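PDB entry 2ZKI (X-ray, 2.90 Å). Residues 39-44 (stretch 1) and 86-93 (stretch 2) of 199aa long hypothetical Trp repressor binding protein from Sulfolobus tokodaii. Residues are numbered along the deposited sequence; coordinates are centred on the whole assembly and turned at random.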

# COMPACT_ATOMS: atom_id res chain seq x y z
N ARG A 39 20.18 -5.64 -15.99
CA ARG A 39 19.79 -4.30 -15.54
C ARG A 39 18.91 -3.60 -16.58
O ARG A 39 18.82 -4.04 -17.73
N VAL A 40 18.26 -2.51 -16.17
CA VAL A 40 17.39 -1.75 -17.07
C VAL A 40 18.06 -0.49 -17.62
O VAL A 40 19.04 0.01 -17.06
N ARG A 41 17.51 0.01 -18.73
CA ARG A 41 17.96 1.24 -19.38
C ARG A 41 17.72 2.45 -18.48
O ARG A 41 16.73 2.50 -17.75
N GLU A 42 18.62 3.43 -18.54
CA GLU A 42 18.46 4.68 -17.79
C GLU A 42 17.48 5.62 -18.49
O GLU A 42 17.50 5.75 -19.72
N THR A 43 16.63 6.27 -17.70
CA THR A 43 15.61 7.17 -18.23
C THR A 43 15.79 8.61 -17.77
O THR A 43 15.18 9.53 -18.33
N LEU A 44 16.62 8.81 -16.75
CA LEU A 44 16.92 10.15 -16.23
C LEU A 44 17.53 11.03 -17.32
O LEU A 44 18.36 10.55 -18.10
N ALA A 86 12.50 3.05 -8.92
CA ALA A 86 13.09 4.10 -9.75
C ALA A 86 12.38 4.23 -11.10
O ALA A 86 11.74 3.29 -11.57
N GLY A 87 12.51 5.41 -11.70
CA GLY A 87 11.88 5.70 -12.99
C GLY A 87 12.35 4.80 -14.12
O GLY A 87 11.58 4.49 -15.04
N GLY A 88 13.61 4.37 -14.06
CA GLY A 88 14.20 3.46 -15.04
C GLY A 88 13.55 2.09 -15.08
O GLY A 88 13.29 1.55 -16.15
N LEU A 89 13.29 1.52 -13.90
CA LEU A 89 12.63 0.23 -13.80
C LEU A 89 11.15 0.34 -14.13
O LEU A 89 10.59 -0.54 -14.78
N LYS A 90 10.53 1.44 -13.70
CA LYS A 90 9.12 1.68 -13.97
C LYS A 90 8.84 1.83 -15.47
O LYS A 90 7.82 1.34 -15.96
N THR A 91 9.75 2.47 -16.19
CA THR A 91 9.61 2.63 -17.63
C THR A 91 9.73 1.29 -18.37
O THR A 91 8.93 1.00 -19.26
N PHE A 92 10.72 0.48 -17.99
CA PHE A 92 10.87 -0.85 -18.59
C PHE A 92 9.65 -1.74 -18.33
O PHE A 92 9.23 -2.49 -19.22
N LEU A 93 9.10 -1.66 -17.12
CA LEU A 93 7.93 -2.45 -16.78
C LEU A 93 6.69 -1.99 -17.55
O LEU A 93 5.77 -2.77 -17.78

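Stretch 1 is an irregular segment that lies against the first turns of a helix in stretch 2. The helix spans Gly 87 to Leu 93 and continues beyond it, with Ala 86 at the N-cap position. Val 40 and Thr 43 carry most of the contact from stretch 1, and both point their CA-to-CB bonds toward the helix.

Val 40 is buried, with chi1 in the m well at -69°. This rotamer brings both methyl groups to the helix. Val 40 CG2 lies over the backbone, 3.8 Å from Gly 88 O and 3.8 Å from Leu 89 N. Val 40 CG1 lies 3.7 Å from Phe 92 CB and 3.9 Å from Leu 89 CD1. The valine thus spans one helical turn.

Leu 89 directs its CA-to-CB bond away from stretch 1. Its chi angles are t and p (-178° and 66°), and CD1 still reaches Val 40 CG1. The CA-to-CB bond of Phe 92 points toward stretch 1, with chi1 t (166°) and chi2 79°. Val 40 CG1 meets its ring obliquely, and the closest contact is with CB.

Thr 43 adopts chi1 p (56°). Thr 43 OG1 sits at the start of the helix, 3.4 Å from Gly 87 C and 3.3 Å from Gly 88 N. The latter pair is not a hydrogen bond, because the angle is poor. OG1 finds its hydrogen bond elsewhere in the structure. The methyl Thr 43 CG2 packs 3.6 Å from Thr 91 OG1.

The CA-to-CB bond of Thr 91 also points toward stretch 1, with chi1 m (-53°). This turns the hydroxyl back along the helix, where Thr 91 OG1 donates a hydrogen bond to Gly 87 O at 2.7 Å. The same carbonyl, Gly 87 O, accepts the backbone bond from Thr 91 N at 3.0 Å.

Gly 88 allows a close backbone approach. Gly 88 CA is 3.8 Å from Arg 41 O, and a Gly 88 CB in the ideal position would be a tight 3.3 Å from Arg 41 O. No direct hydrogen bond joins the stretches. Water 1 bridges them instead, its O donating to Arg 41 O at 2.7 Å and to Gly 88 O at 2.8 Å.

Other side chains stay out of the contact. Arg 41 is extended, with chi1 to chi3 all t, and its end leads away. The CA-to-CB bond of Glu 42 points away from the helix; chi1 is t, but chi2 p (61°) folds its carboxylate back over its own stretch. There Glu 42 OE1 accepts hydrogen bonds from Thr 43 N and Leu 44 N, both at 3.1 Å.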

# COMPACT_ATOMS: atom_id res chain seq x y z
CB ARG A 39 21.02 -3.45 -15.17
CG ARG A 39 22.12 -3.39 -16.22
CD ARG A 39 21.93 -2.23 -17.20
NE ARG A 39 23.11 -2.03 -18.05
CZ ARG A 39 24.03 -1.10 -17.85
NH1 ARG A 39 25.06 -1.01 -18.67
NH2 ARG A 39 23.92 -0.25 -16.83
CB VAL A 40 16.03 -1.37 -16.41
CG1 VAL A 40 15.16 -2.60 -16.20
CG2 VAL A 40 16.24 -0.61 -15.10
CB ARG A 41 17.19 1.41 -20.69
CG ARG A 41 17.87 2.26 -21.75
CD ARG A 41 16.85 2.69 -22.79
NE ARG A 41 17.43 2.88 -24.11
CZ ARG A 41 17.48 1.94 -25.06
NH1 ARG A 41 16.98 0.73 -24.83
NH2 ARG A 41 18.02 2.21 -26.24
CB GLU A 42 19.82 5.36 -17.59
CG GLU A 42 19.78 6.62 -16.72
CD GLU A 42 19.27 6.35 -15.31
OE1 GLU A 42 18.09 6.64 -15.03
OE2 GLU A 42 20.05 5.84 -14.48
CB THR A 43 14.18 6.69 -17.86
OG1 THR A 43 14.07 6.55 -16.44
CG2 THR A 43 13.86 5.36 -18.53
CB LEU A 44 17.86 10.08 -15.02
CG LEU A 44 17.33 9.62 -13.66
CD1 LEU A 44 18.50 9.39 -12.71
CD2 LEU A 44 16.34 10.60 -13.05
CB ALA A 86 14.57 3.84 -9.95
CB LEU A 89 12.82 -0.38 -12.40
CG LEU A 89 12.22 -1.78 -12.14
CD1 LEU A 89 12.91 -2.85 -12.98
CD2 LEU A 89 12.27 -2.14 -10.67
CB LYS A 90 8.62 2.92 -13.20
CG LYS A 90 7.10 3.11 -13.17
CD LYS A 90 6.41 2.14 -12.21
CE LYS A 90 5.84 0.91 -12.91
NZ LYS A 90 4.53 1.18 -13.57
CB THR A 91 10.61 3.66 -18.20
OG1 THR A 91 10.50 4.89 -17.48
CG2 THR A 91 10.32 3.92 -19.67
CB PHE A 92 12.13 -1.57 -18.11
CG PHE A 92 12.14 -3.04 -18.45
CD1 PHE A 92 12.48 -3.46 -19.73
CD2 PHE A 92 11.78 -3.99 -17.50
CE1 PHE A 92 12.47 -4.82 -20.05
CE2 PHE A 92 11.77 -5.34 -17.81
CZ PHE A 92 12.12 -5.76 -19.09
CB LEU A 93 7.68 -2.43 -15.26
CG LEU A 93 8.67 -3.20 -14.38
CD1 LEU A 93 8.24 -3.16 -12.92
CD2 LEU A 93 8.85 -4.65 -14.85
O HOH W 1 14.41 1.51 -18.75